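Local coordinates for putative uncharacterized protein (Pseudomonas putida, PDB 4J25), which is a prolyl-4-hydroxylase of the iron- and 2-oxoglutarate-dependent oxygenase family, and probably hydroxylates proline in elongation factor Tu, at residues P27-L32 / L109-Q114; A34-L39 / L117-G122; V158-Y163 / G193-F198; R57-E62 / E103-Y108; D129-F134 / T218-R223. All blocks are in the same frame, centred on the assembly; numbering follows the deposited sequence.

Contact 1: residues P27-L32 / L109-Q114; sequences PEHPML and LAAMDQ
Gln-114 on helix 103-123 reaches out to two side chains of the chain that leads into helix 32-42, Leu-32 and His-29. Its CB lies 3.6 Å from Leu-32 CD1, the two side chains crossing at about a right angle, and the same methyl is 3.6 Å from the carbonyl carbon C of Gln-114. CG stands anti to the carbonyl carbon (chi1 -81°), and the extended chain beyond it brings the amide to His-29. The amide is modelled nearly perpendicular to the imidazole at its edge, but OE1 is too close to CE1 for this detail to be relied on. A weak bond from His-29 ND1 to Pro-27 O, 3.3 Å long, ties the ring to its own loop. One helical turn earlier, Ala-111 CB meets Pro-27 CG at 4.2 Å. A non-regular segment is thus laid along the long helix that backs the main sheet of the jellyroll fold of 2-oxoglutarate oxygenases.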
# COMPACT_ATOMS: atom_id res chain seq x y z
N PRO A 27 -6.84 6.64 -13.31
CA PRO A 27 -7.26 7.72 -12.41
C PRO A 27 -6.19 8.78 -12.21
O PRO A 27 -5.00 8.51 -12.41
CB PRO A 27 -7.54 6.99 -11.09
CG PRO A 27 -6.61 5.79 -11.14
CD PRO A 27 -6.56 5.39 -12.59
N GLU A 28 -6.59 9.98 -11.80
CA GLU A 28 -5.65 11.05 -11.55
C GLU A 28 -4.84 10.74 -10.31
O GLU A 28 -5.38 10.25 -9.31
CB GLU A 28 -6.37 12.38 -11.36
CG GLU A 28 -7.12 12.83 -12.58
CD GLU A 28 -6.20 13.04 -13.75
OE1 GLU A 28 -5.29 13.88 -13.63
OE2 GLU A 28 -6.36 12.34 -14.78
N HIS A 29 -3.54 11.02 -10.37
CA HIS A 29 -2.65 10.81 -9.22
C HIS A 29 -1.49 11.80 -9.30
O HIS A 29 -1.17 12.29 -10.38
CB HIS A 29 -2.14 9.36 -9.19
CG HIS A 29 -1.30 8.99 -10.36
ND1 HIS A 29 -1.80 8.34 -11.47
CD2 HIS A 29 0.02 9.18 -10.61
CE1 HIS A 29 -0.84 8.15 -12.35
NE2 HIS A 29 0.28 8.65 -11.85
N PRO A 30 -0.85 12.11 -8.16
CA PRO A 30 0.30 13.02 -8.22
C PRO A 30 1.48 12.36 -8.95
O PRO A 30 1.43 11.16 -9.20
CB PRO A 30 0.62 13.28 -6.75
CG PRO A 30 0.12 12.11 -6.03
CD PRO A 30 -1.08 11.60 -6.80
N MET A 31 2.50 13.13 -9.30
CA MET A 31 3.58 12.62 -10.13
C MET A 31 4.34 11.48 -9.43
O MET A 31 4.68 11.58 -8.26
CB MET A 31 4.52 13.76 -10.53
N LEU A 32 4.59 10.40 -10.15
CA LEU A 32 5.18 9.20 -9.56
C LEU A 32 6.69 9.37 -9.34
O LEU A 32 7.29 8.65 -8.54
CB LEU A 32 4.89 7.99 -10.43
CG LEU A 32 3.41 7.73 -10.72
CD1 LEU A 32 3.26 6.52 -11.60
CD2 LEU A 32 2.62 7.55 -9.43
N LEU A 109 -5.29 -0.64 -10.07
CA LEU A 109 -4.25 -1.45 -10.71
C LEU A 109 -3.56 -0.69 -11.84
O LEU A 109 -2.36 -0.83 -12.03
CB LEU A 109 -4.80 -2.77 -11.24
CG LEU A 109 -5.41 -3.69 -10.18
CD1 LEU A 109 -5.99 -4.93 -10.87
CD2 LEU A 109 -4.41 -4.07 -9.08
N ALA A 110 -4.32 0.11 -12.58
CA ALA A 110 -3.72 0.86 -13.68
C ALA A 110 -2.71 1.87 -13.13
O ALA A 110 -1.62 2.01 -13.68
CB ALA A 110 -4.80 1.55 -14.52
N ALA A 111 -3.04 2.52 -12.02
CA ALA A 111 -2.12 3.48 -11.41
C ALA A 111 -0.88 2.78 -10.84
O ALA A 111 0.25 3.29 -10.96
CB ALA A 111 -2.82 4.28 -10.32
N MET A 112 -1.09 1.64 -10.20
CA MET A 112 0.02 0.91 -9.61
C MET A 112 0.89 0.30 -10.70
O MET A 112 2.08 0.13 -10.51
CB MET A 112 -0.49 -0.16 -8.65
CG MET A 112 -1.21 0.42 -7.43
SD MET A 112 -0.10 1.44 -6.43
CE MET A 112 -0.44 3.07 -6.91
N ASP A 113 0.30 -0.02 -11.86
CA ASP A 113 1.12 -0.49 -12.96
C ASP A 113 2.02 0.63 -13.45
O ASP A 113 3.17 0.39 -13.79
CB ASP A 113 0.30 -1.07 -14.11
CG ASP A 113 1.19 -1.73 -15.16
OD1 ASP A 113 1.77 -2.79 -14.86
OD2 ASP A 113 1.32 -1.20 -16.27
N GLN A 114 1.52 1.85 -13.45
CA GLN A 114 2.36 2.99 -13.80
C GLN A 114 3.49 3.15 -12.79
O GLN A 114 4.61 3.46 -13.17
CB GLN A 114 1.55 4.27 -13.81
CG GLN A 114 0.75 4.53 -15.06
CD GLN A 114 0.07 5.87 -14.99
OE1 GLN A 114 -0.77 6.08 -14.13
NE2 GLN A 114 0.44 6.80 -15.86

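Contact 2: residues A34-L39 / L117-G122; sequences AVVDDL and LAINQG
Val-36 of helix 32-42 sets both its methyls on the surface of helix 103-123, and one kind of contact there is methyl against backbone. CG2 lies 3.7 Å from Ala-118 O and 3.9 Å from Ile-119 N, while CG1, anti to the valine's own backbone N (chi1 180°), is directed at Gly-122 and stops 4.1 Å from its CA. Glycine suits this position, since a beta carbon on Gly-122 would fall only 2.7 Å from Val-36 CG1. The short axes come within 9.5 Å and cross at -47°; both helices belong to the layer packed on one face of the jellyroll's main sheet, and Val-35 and Leu-39 both rest on Val-197 of that sheet. The remaining contacts join apolar side chains. Val-36 CG2 touches Ala-118 CB at 3.9 Å and, more loosely, Ile-119 CG1. Nearer the sheet, Leu-39 and Ile-119 cross at about a right angle and meet end to end, CD1 to CD1, at 3.9 Å. Replacing Val-36 with a glycine would probably open a gap over Ala-118 and Gly-122, leaving Leu-39 with Ile-119 as the main link between these two helical segments. Leu-123, next after Gly-122, touches both Val-36 and Leu-39.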
# COMPACT_ATOMS: atom_id res chain seq x y z
N ALA A 34 8.23 11.49 -7.72
CA ALA A 34 8.49 11.80 -6.32
C ALA A 34 8.51 10.55 -5.43
O ALA A 34 9.33 10.44 -4.52
CB ALA A 34 7.46 12.79 -5.81
N VAL A 35 7.60 9.61 -5.70
CA VAL A 35 7.58 8.33 -5.00
C VAL A 35 8.90 7.58 -5.25
O VAL A 35 9.51 7.04 -4.33
CB VAL A 35 6.38 7.45 -5.44
CG1 VAL A 35 6.37 6.12 -4.70
CG2 VAL A 35 5.07 8.19 -5.19
N VAL A 36 9.34 7.55 -6.51
CA VAL A 36 10.56 6.85 -6.86
C VAL A 36 11.80 7.50 -6.23
O VAL A 36 12.66 6.81 -5.69
CB VAL A 36 10.75 6.75 -8.38
CG1 VAL A 36 12.05 6.00 -8.70
CG2 VAL A 36 9.58 6.02 -9.02
N ASP A 37 11.90 8.83 -6.30
CA ASP A 37 13.03 9.52 -5.66
C ASP A 37 13.05 9.23 -4.15
O ASP A 37 14.11 8.91 -3.60
CB ASP A 37 12.96 11.03 -5.93
CG ASP A 37 13.98 11.82 -5.13
OD1 ASP A 37 14.95 11.22 -4.62
OD2 ASP A 37 13.81 13.05 -5.02
N ASP A 38 11.88 9.29 -3.49
CA ASP A 38 11.79 8.97 -2.06
C ASP A 38 12.25 7.54 -1.76
O ASP A 38 12.97 7.30 -0.80
CB ASP A 38 10.36 9.13 -1.53
CG ASP A 38 9.88 10.58 -1.49
OD1 ASP A 38 10.73 11.50 -1.54
OD2 ASP A 38 8.65 10.79 -1.38
N LEU A 39 11.81 6.56 -2.56
CA LEU A 39 12.24 5.18 -2.35
C LEU A 39 13.76 5.06 -2.45
O LEU A 39 14.37 4.35 -1.66
CB LEU A 39 11.61 4.24 -3.37
CG LEU A 39 10.14 3.89 -3.13
CD1 LEU A 39 9.67 3.07 -4.30
CD2 LEU A 39 9.98 3.14 -1.82
N LEU A 117 6.29 0.58 -13.47
CA LEU A 117 7.17 0.96 -14.58
C LEU A 117 8.08 2.10 -14.17
O LEU A 117 9.22 2.17 -14.61
CB LEU A 117 6.37 1.35 -15.83
CG LEU A 117 5.45 0.29 -16.46
CD1 LEU A 117 4.69 0.87 -17.68
CD2 LEU A 117 6.21 -0.95 -16.87
N ALA A 118 7.58 2.99 -13.31
CA ALA A 118 8.38 4.11 -12.87
C ALA A 118 9.49 3.62 -11.94
O ALA A 118 10.63 4.06 -12.02
CB ALA A 118 7.49 5.17 -12.18
N ILE A 119 9.16 2.68 -11.06
CA ILE A 119 10.13 2.08 -10.16
C ILE A 119 11.22 1.33 -10.94
O ILE A 119 12.42 1.49 -10.67
CB ILE A 119 9.47 1.15 -9.15
CG1 ILE A 119 8.64 1.98 -8.17
CG2 ILE A 119 10.55 0.36 -8.41
CD1 ILE A 119 7.84 1.17 -7.20
N ASN A 120 10.81 0.57 -11.96
CA ASN A 120 11.78 -0.17 -12.75
C ASN A 120 12.70 0.78 -13.43
O ASN A 120 13.89 0.52 -13.53
CB ASN A 120 11.11 -1.05 -13.81
CG ASN A 120 10.55 -2.31 -13.24
OD1 ASN A 120 10.84 -2.66 -12.09
ND2 ASN A 120 9.74 -3.01 -14.02
N GLN A 121 12.14 1.87 -13.93
CA GLN A 121 12.91 2.83 -14.68
C GLN A 121 13.98 3.49 -13.79
O GLN A 121 15.15 3.58 -14.18
CB GLN A 121 11.95 3.85 -15.27
CG GLN A 121 12.55 4.84 -16.20
CD GLN A 121 11.46 5.66 -16.89
OE1 GLN A 121 10.34 5.19 -17.11
NE2 GLN A 121 11.79 6.90 -17.23
N GLY A 122 13.59 3.90 -12.58
CA GLY A 122 14.46 4.67 -11.72
C GLY A 122 15.40 3.84 -10.85
O GLY A 122 16.51 4.29 -10.56

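Contact 3: residues V158-Y163 / G193-F198; sequences VSAVLY and GCLVVF. With OGA (N-oxalylglycine), chain J.
Two neighbouring antiparallel strands of the double-stranded beta-helix meet here, with Ser-159, Val-161, Val-196 and Phe-198 on the face toward the metal and N-oxalylglycine. The pairs Ser-159/Phe-198 and Val-161/Val-196 are hydrogen-bonded, the shortest bond being Ser-159 N to Phe-198 O at 2.7 Å. Past the regular pairing, Tyr-163 N binds Cys-194 O at 2.9 Å and Gly-193 N reaches Tyr-163 O at 3.0 Å from above the carbonyl plane. Gly-193 has a positive phi (93°), which calls for glycine. On the ligand face Phe-198 CG sits between its backbone N and carbonyl carbon (chi1 56°), which brings one ring face against Ser-159 CB, a CH-pi contact 3.6 Å from the centroid. Ser-159 OG is hydrogen-bonded to OD2 of the manganese ligand Asp-148, and the Phe-198 ring stands edge-to-face with His-205, both second-shell residues. Val-161 CG1 lies 3.8 Å from N-oxalylglycine O3; the Tyr-163 ring is edge-on to the same oxygen, its OH modelled too close to trust, and Arg-214 NH1 is hydrogen-bonded to the ligand. On the other face Leu-162 CB meets Leu-195 CD1 at 4.1 Å, while near the strand's start Val-158 CG1 packs tightly on Val-197 CG1 at 3.4 Å. Strand 214-222 bonds along the far edge of 156-163, strand 44-47 along that of 195-199, and helices 103-123 and 32-42 cover the face bearing Leu-195 and Val-197.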
# COMPACT_ATOMS: atom_id res chain seq x y z
N VAL A 158 8.77 -4.34 -3.02
CA VAL A 158 8.27 -3.04 -2.60
C VAL A 158 6.84 -3.20 -2.13
O VAL A 158 6.05 -3.84 -2.79
CB VAL A 158 8.27 -2.01 -3.76
CG1 VAL A 158 7.73 -0.65 -3.27
CG2 VAL A 158 9.68 -1.84 -4.38
N SER A 159 6.53 -2.61 -0.99
CA SER A 159 5.22 -2.73 -0.38
C SER A 159 4.46 -1.45 -0.61
O SER A 159 5.05 -0.39 -0.65
CB SER A 159 5.35 -2.94 1.13
OG SER A 159 6.16 -4.06 1.41
N ALA A 160 3.15 -1.54 -0.74
CA ALA A 160 2.32 -0.37 -0.95
C ALA A 160 0.97 -0.60 -0.30
O ALA A 160 0.32 -1.63 -0.52
CB ALA A 160 2.17 -0.08 -2.44
N VAL A 161 0.57 0.35 0.54
CA VAL A 161 -0.70 0.29 1.24
C VAL A 161 -1.46 1.56 0.95
O VAL A 161 -0.93 2.66 1.13
CB VAL A 161 -0.50 0.24 2.76
CG1 VAL A 161 -1.81 -0.16 3.44
CG2 VAL A 161 0.59 -0.70 3.13
N LEU A 162 -2.71 1.42 0.49
CA LEU A 162 -3.60 2.56 0.31
C LEU A 162 -4.65 2.55 1.42
O LEU A 162 -5.30 1.53 1.65
CB LEU A 162 -4.27 2.53 -1.08
CG LEU A 162 -5.26 3.69 -1.34
CD1 LEU A 162 -4.55 5.01 -1.53
CD2 LEU A 162 -6.10 3.38 -2.55
N TYR A 163 -4.78 3.66 2.15
CA TYR A 163 -5.79 3.72 3.21
C TYR A 163 -7.10 4.33 2.71
O TYR A 163 -7.12 5.09 1.75
CB TYR A 163 -5.24 4.42 4.47
CG TYR A 163 -4.01 3.71 5.01
CD1 TYR A 163 -4.12 2.48 5.63
CD2 TYR A 163 -2.75 4.25 4.86
CE1 TYR A 163 -3.00 1.81 6.10
CE2 TYR A 163 -1.63 3.58 5.33
CZ TYR A 163 -1.77 2.37 5.95
OH TYR A 163 -0.66 1.70 6.41
N GLY A 193 -7.15 8.03 1.16
CA GLY A 193 -6.38 8.59 0.07
C GLY A 193 -4.88 8.53 0.28
O GLY A 193 -4.10 8.84 -0.63
N CYS A 194 -4.46 8.14 1.48
CA CYS A 194 -3.04 8.13 1.81
C CYS A 194 -2.38 6.85 1.32
O CYS A 194 -2.78 5.74 1.70
CB CYS A 194 -2.82 8.25 3.32
SG CYS A 194 -1.06 8.31 3.74
N LEU A 195 -1.36 7.01 0.49
CA LEU A 195 -0.56 5.88 0.02
C LEU A 195 0.81 5.86 0.70
O LEU A 195 1.49 6.89 0.78
CB LEU A 195 -0.39 5.95 -1.51
CG LEU A 195 0.41 4.79 -2.15
CD1 LEU A 195 -0.44 3.55 -2.23
CD2 LEU A 195 0.92 5.16 -3.54
N VAL A 196 1.20 4.70 1.21
CA VAL A 196 2.53 4.52 1.79
C VAL A 196 3.23 3.43 0.98
O VAL A 196 2.66 2.38 0.76
CB VAL A 196 2.47 4.08 3.25
CG1 VAL A 196 3.90 3.86 3.83
CG2 VAL A 196 1.75 5.10 4.06
N VAL A 197 4.44 3.71 0.52
CA VAL A 197 5.24 2.75 -0.24
C VAL A 197 6.58 2.58 0.46
O VAL A 197 7.19 3.56 0.90
CB VAL A 197 5.48 3.26 -1.68
CG1 VAL A 197 6.12 2.20 -2.54
CG2 VAL A 197 4.15 3.70 -2.33
N PHE A 198 7.06 1.35 0.58
CA PHE A 198 8.39 1.14 1.16
C PHE A 198 9.09 -0.12 0.65
O PHE A 198 8.47 -1.03 0.05
CB PHE A 198 8.34 1.13 2.70
CG PHE A 198 7.39 0.12 3.29
CD1 PHE A 198 6.08 0.47 3.58
CD2 PHE A 198 7.82 -1.17 3.58
CE1 PHE A 198 5.20 -0.43 4.12
CE2 PHE A 198 6.95 -2.08 4.13
CZ PHE A 198 5.63 -1.72 4.39
C1 OGA J . 0.72 -5.96 5.85
C2 OGA J . 0.83 -4.68 6.62
C4 OGA J . -0.10 -2.49 7.28
C5 OGA J . -1.27 -1.59 7.10
O1 OGA J . -0.41 -6.25 5.35
O2 OGA J . 1.75 -6.71 5.68
O2' OGA J . 1.82 -4.47 7.30
O3 OGA J . -1.12 -0.35 7.22
N1 OGA J . -0.23 -3.70 6.55
O4 OGA J . -2.41 -2.06 6.84

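Contact 4: residues R57-E62 / E103-Y108; sequences RALAAE and EACDQY
Glu-62 OE2 is gripped by two arginines of its own helix, Arg-65 NH2 and Arg-66 NE, while the aliphatic part of the same side chain meets Cys-105 across the contact. CG, opposite the backbone N (chi1 -179°), comes 3.8 Å from Cys-105 SG, and the bend at chi2 (65°) then turns the carboxylate off toward the arginines. Two positive partners on one oxygen would be expected to favour the charged form of this buried acid. The rest of the interface is apolar. Ala-104 CB fits between two residues of helix 53-67, 3.7 Å from Leu-59 CD2 and 3.8 Å from Ala-58 CB. The small alanines let the short axes approach to 9.0 Å, with a signed crossing angle of -119°. Leu-59 spreads its branches: CD2 passes alongside Ala-104 to lie 3.9 Å from Cys-105 N, while CD1 reaches 4.4 Å from Tyr-108 CB. Within the second helix Gln-107 NE2 donates to Glu-103 OE2 at 3.0 Å, on the anti lone pair and close to the plane of its amide; Ser-23 OG binds the same oxygen. Toward the sheet, Leu-59 and Tyr-108 both press on Leu-162, and Phe-134 touches Leu-59, Glu-62 and Cys-105. Two steeply crossed helices, close-packed where Ala-58 meets Ala-104 and joined by Leu-59, thus cover the face of the jellyroll's main sheet turned from the ligand.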
# COMPACT_ATOMS: atom_id res chain seq x y z
N ARG A 57 -13.47 6.38 -2.17
CA ARG A 57 -14.74 5.96 -1.56
C ARG A 57 -15.26 4.68 -2.19
O ARG A 57 -15.77 3.81 -1.49
CB ARG A 57 -15.81 7.04 -1.65
CG ARG A 57 -15.55 8.20 -0.74
CD ARG A 57 -16.79 9.07 -0.57
NE ARG A 57 -16.41 10.43 -0.21
CZ ARG A 57 -16.05 11.36 -1.08
NH1 ARG A 57 -16.04 11.09 -2.38
NH2 ARG A 57 -15.71 12.57 -0.66
N ALA A 58 -15.11 4.57 -3.51
CA ALA A 58 -15.53 3.37 -4.23
C ALA A 58 -14.69 2.15 -3.82
O ALA A 58 -15.18 1.01 -3.77
CB ALA A 58 -15.43 3.60 -5.73
N LEU A 59 -13.41 2.39 -3.53
CA LEU A 59 -12.52 1.34 -3.03
C LEU A 59 -12.90 0.94 -1.62
O LEU A 59 -12.91 -0.23 -1.29
CB LEU A 59 -11.06 1.82 -3.08
CG LEU A 59 -10.46 1.89 -4.48
CD1 LEU A 59 -9.09 2.56 -4.50
CD2 LEU A 59 -10.37 0.50 -5.10
N ALA A 60 -13.22 1.92 -0.77
CA ALA A 60 -13.73 1.63 0.56
C ALA A 60 -14.98 0.75 0.46
O ALA A 60 -15.14 -0.21 1.21
CB ALA A 60 -14.04 2.92 1.32
N ALA A 61 -15.84 1.05 -0.51
CA ALA A 61 -17.07 0.30 -0.70
C ALA A 61 -16.80 -1.15 -1.11
O ALA A 61 -17.47 -2.07 -0.64
CB ALA A 61 -17.98 0.99 -1.75
N GLU A 62 -15.82 -1.34 -1.99
CA GLU A 62 -15.45 -2.68 -2.43
C GLU A 62 -14.79 -3.45 -1.30
O GLU A 62 -14.96 -4.66 -1.18
CB GLU A 62 -14.51 -2.59 -3.63
CG GLU A 62 -14.07 -3.91 -4.20
CD GLU A 62 -15.20 -4.73 -4.79
OE1 GLU A 62 -16.32 -4.19 -4.92
OE2 GLU A 62 -14.97 -5.92 -5.12
N GLU A 103 -14.69 -1.88 -11.22
CA GLU A 103 -14.16 -0.66 -11.81
C GLU A 103 -13.13 0.06 -10.94
O GLU A 103 -12.09 0.48 -11.44
CB GLU A 103 -15.32 0.32 -12.11
CG GLU A 103 -14.86 1.64 -12.70
CD GLU A 103 -14.27 1.48 -14.07
OE1 GLU A 103 -14.76 0.61 -14.82
OE2 GLU A 103 -13.31 2.21 -14.40
N ALA A 104 -13.44 0.23 -9.66
CA ALA A 104 -12.55 0.94 -8.76
C ALA A 104 -11.19 0.22 -8.70
O ALA A 104 -10.13 0.84 -8.79
CB ALA A 104 -13.19 1.03 -7.37
N CYS A 105 -11.24 -1.10 -8.59
CA CYS A 105 -10.01 -1.88 -8.51
C CYS A 105 -9.18 -1.77 -9.80
O CYS A 105 -7.94 -1.70 -9.75
CB CYS A 105 -10.32 -3.34 -8.20
SG CYS A 105 -11.21 -3.63 -6.64
N ASP A 106 -9.85 -1.75 -10.96
CA ASP A 106 -9.19 -1.69 -12.25
C ASP A 106 -8.39 -0.40 -12.35
O ASP A 106 -7.27 -0.38 -12.88
CB ASP A 106 -10.20 -1.73 -13.41
CG ASP A 106 -10.73 -3.12 -13.71
OD1 ASP A 106 -10.47 -4.06 -12.93
OD2 ASP A 106 -11.42 -3.28 -14.73
N GLN A 107 -8.97 0.68 -11.85
CA GLN A 107 -8.31 1.97 -11.87
C GLN A 107 -7.12 1.99 -10.89
O GLN A 107 -6.08 2.58 -11.17
CB GLN A 107 -9.31 3.06 -11.51
CG GLN A 107 -10.39 3.26 -12.57
CD GLN A 107 -11.20 4.51 -12.33
OE1 GLN A 107 -10.69 5.52 -11.85
NE2 GLN A 107 -12.49 4.45 -12.65
N TYR A 108 -7.27 1.33 -9.74
CA TYR A 108 -6.16 1.24 -8.80
C TYR A 108 -5.00 0.49 -9.43
O TYR A 108 -3.86 0.92 -9.33
CB TYR A 108 -6.58 0.56 -7.50
CG TYR A 108 -5.48 0.58 -6.47
CD1 TYR A 108 -4.95 1.78 -6.03
CD2 TYR A 108 -4.95 -0.61 -5.95
CE1 TYR A 108 -3.94 1.81 -5.08
CE2 TYR A 108 -3.94 -0.58 -4.99
CZ TYR A 108 -3.44 0.64 -4.58
OH TYR A 108 -2.44 0.69 -3.64

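Contact 5: residues D129-F134 / T218-R223; sequences DFECHF and TGWFRR
Strands 129-134 and 218-222 run antiparallel, their short axes 4.5 Å apart, with hydrogen-bonded pairs at Asp-129/Arg-222, Glu-131/Trp-220 and His-133/Thr-218; the bond from Asp-129 N to Arg-222 O is weak. Gly-219, facing Cys-132, has no side chain where a beta carbon would fall 2.5 Å from Phe-130 CZ. On that face Phe-130 CD2 sits over the centre of the Phe-221 ring, 3.5 Å from Phe-221 CE1, with the ring planes inclined at 41°. The other face carries the charges. Arg-222 takes Asp-129 side-on: NH2 donates to OD1 at 2.9 Å and NE to OD2 at 3.0 Å, each on the syn lone pair and almost in the guanidinium plane. Glu-131, its CG between backbone N and carbonyl carbon (chi1 62°), stacks its carboxylate over one guanidinium face; OE1 lies 3.5 Å from Arg-222 NH1, an attraction of charges without a directed N-H. A leucine in place of Arg-222 would probably leave the carboxylates of Asp-129 and Glu-131 without their shared positive partner. Further along, Thr-218 and Trp-220 line the N-oxalylglycine pocket, and Trp-220 NE1 is hydrogen-bonded to OD2 of the manganese ligand Asp-148. The chemistry thus divides: aromatic packing faces helix 103-123, and on the other side a salt-bridge network near the strand ends gives way to second-shell support of the metal site.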
# COMPACT_ATOMS: atom_id res chain seq x y z
N ASP A 129 5.24 -7.75 -11.56
CA ASP A 129 3.84 -7.52 -11.27
C ASP A 129 3.56 -6.92 -9.87
O ASP A 129 4.48 -6.65 -9.07
CB ASP A 129 3.03 -8.81 -11.51
CG ASP A 129 3.06 -9.78 -10.34
OD1 ASP A 129 2.18 -10.67 -10.30
OD2 ASP A 129 3.92 -9.66 -9.46
N PHE A 130 2.29 -6.69 -9.62
CA PHE A 130 1.79 -6.11 -8.39
C PHE A 130 0.63 -6.97 -7.96
O PHE A 130 -0.27 -7.24 -8.76
CB PHE A 130 1.32 -4.67 -8.62
CG PHE A 130 0.77 -4.00 -7.39
CD1 PHE A 130 -0.60 -3.71 -7.29
CD2 PHE A 130 1.61 -3.68 -6.32
CE1 PHE A 130 -1.11 -3.09 -6.14
CE2 PHE A 130 1.10 -3.06 -5.19
CZ PHE A 130 -0.28 -2.76 -5.10
N GLU A 131 0.67 -7.44 -6.73
CA GLU A 131 -0.42 -8.22 -6.18
C GLU A 131 -0.97 -7.43 -5.00
O GLU A 131 -0.22 -6.84 -4.22
CB GLU A 131 0.06 -9.60 -5.74
CG GLU A 131 1.12 -9.56 -4.63
CD GLU A 131 1.47 -10.92 -4.06
OE1 GLU A 131 0.85 -11.93 -4.46
OE2 GLU A 131 2.39 -10.99 -3.22
N CYS A 132 -2.29 -7.42 -4.86
CA CYS A 132 -2.89 -6.72 -3.75
C CYS A 132 -4.22 -7.32 -3.33
O CYS A 132 -4.78 -8.19 -4.02
CB CYS A 132 -3.05 -5.24 -4.07
SG CYS A 132 -4.13 -4.95 -5.45
N HIS A 133 -4.68 -6.90 -2.15
CA HIS A 133 -5.95 -7.36 -1.62
C HIS A 133 -6.40 -6.39 -0.56
O HIS A 133 -5.57 -5.61 -0.03
CB HIS A 133 -5.85 -8.78 -1.05
CG HIS A 133 -5.01 -8.90 0.19
ND1 HIS A 133 -5.49 -8.62 1.45
CD2 HIS A 133 -3.73 -9.30 0.36
CE1 HIS A 133 -4.54 -8.83 2.34
NE2 HIS A 133 -3.46 -9.24 1.70
N PHE A 134 -7.69 -6.42 -0.26
CA PHE A 134 -8.26 -5.54 0.76
C PHE A 134 -8.01 -6.11 2.14
O PHE A 134 -7.78 -7.31 2.30
CB PHE A 134 -9.78 -5.34 0.55
CG PHE A 134 -10.11 -4.50 -0.64
CD1 PHE A 134 -9.98 -3.12 -0.58
CD2 PHE A 134 -10.54 -5.07 -1.81
CE1 PHE A 134 -10.29 -2.34 -1.68
CE2 PHE A 134 -10.84 -4.30 -2.90
CZ PHE A 134 -10.72 -2.93 -2.85
N THR A 218 -3.80 -3.37 0.56
CA THR A 218 -2.40 -3.68 0.78
C THR A 218 -1.86 -4.55 -0.36
O THR A 218 -2.57 -5.42 -0.88
CB THR A 218 -2.22 -4.38 2.14
OG1 THR A 218 -0.83 -4.50 2.44
CG2 THR A 218 -2.88 -5.75 2.14
N GLY A 219 -0.62 -4.30 -0.76
CA GLY A 219 -0.06 -5.00 -1.89
C GLY A 219 1.46 -5.00 -1.94
O GLY A 219 2.12 -4.36 -1.12
N TRP A 220 1.99 -5.68 -2.96
CA TRP A 220 3.44 -5.84 -3.14
C TRP A 220 3.78 -5.93 -4.60
O TRP A 220 3.07 -6.63 -5.36
CB TRP A 220 3.95 -7.09 -2.42
CG TRP A 220 3.65 -7.01 -0.98
CD1 TRP A 220 4.41 -6.43 -0.02
CD2 TRP A 220 2.47 -7.49 -0.33
NE1 TRP A 220 3.78 -6.51 1.19
CE2 TRP A 220 2.57 -7.14 1.02
CE3 TRP A 220 1.31 -8.14 -0.78
CZ2 TRP A 220 1.59 -7.46 1.95
CZ3 TRP A 220 0.34 -8.45 0.13
CH2 TRP A 220 0.48 -8.11 1.48
N PHE A 221 4.80 -5.19 -5.00
CA PHE A 221 5.41 -5.36 -6.30
C PHE A 221 6.44 -6.47 -6.18
O PHE A 221 7.24 -6.48 -5.23
CB PHE A 221 6.12 -4.07 -6.74
CG PHE A 221 5.20 -2.90 -6.93
CD1 PHE A 221 4.53 -2.71 -8.13
CD2 PHE A 221 5.04 -1.96 -5.93
CE1 PHE A 221 3.69 -1.63 -8.32
CE2 PHE A 221 4.20 -0.88 -6.10
CZ PHE A 221 3.53 -0.71 -7.31
N ARG A 222 6.46 -7.38 -7.16
CA ARG A 222 7.29 -8.56 -7.09
C ARG A 222 8.21 -8.73 -8.29
O ARG A 222 7.90 -8.27 -9.37
CB ARG A 222 6.41 -9.81 -7.01
CG ARG A 222 5.36 -9.76 -5.93
CD ARG A 222 4.66 -11.09 -5.80
NE ARG A 222 3.93 -11.41 -7.02
CZ ARG A 222 3.33 -12.58 -7.26
NH1 ARG A 222 3.36 -13.55 -6.37
NH2 ARG A 222 2.70 -12.75 -8.41
N ARG A 223 9.35 -9.37 -8.05
CA ARG A 223 10.21 -9.89 -9.10
C ARG A 223 9.80 -11.32 -9.43
O ARG A 223 9.10 -11.97 -8.65
CB ARG A 223 11.67 -9.99 -8.63
CG ARG A 223 12.35 -8.69 -8.34
CD ARG A 223 13.76 -8.94 -7.78
NE ARG A 223 14.56 -9.76 -8.69
CZ ARG A 223 15.29 -9.29 -9.69
NH1 ARG A 223 15.36 -7.98 -9.92
NH2 ARG A 223 15.98 -10.12 -10.47

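In the fold
Contacts 1, 2 and 4 share helix 103-123, with contact 4 at its start, contact 1 midway and contact 2 near its end; the centres of contacts 2 and 4 are about 24 Å apart. Along the chain, contacts 1 and 2 interleave and contact 4 closes within both. Contacts 3 and 5 come later, 3 lying inside the span of 5, and belong to one five-stranded sheet, where strands 156-163 and 214-222 are neighbours; their centres, as contacts, are about 11 Å apart. The helices of contacts 1, 2 and 4 cover one face of this sheet: Met-112 reaches Leu-195 and Phe-130, Tyr-108 meets Leu-162, and Leu-39 and Val-35 touch Val-197. The opposite face holds N-oxalylglycine and manganese, so helices back a catalytic jellyroll.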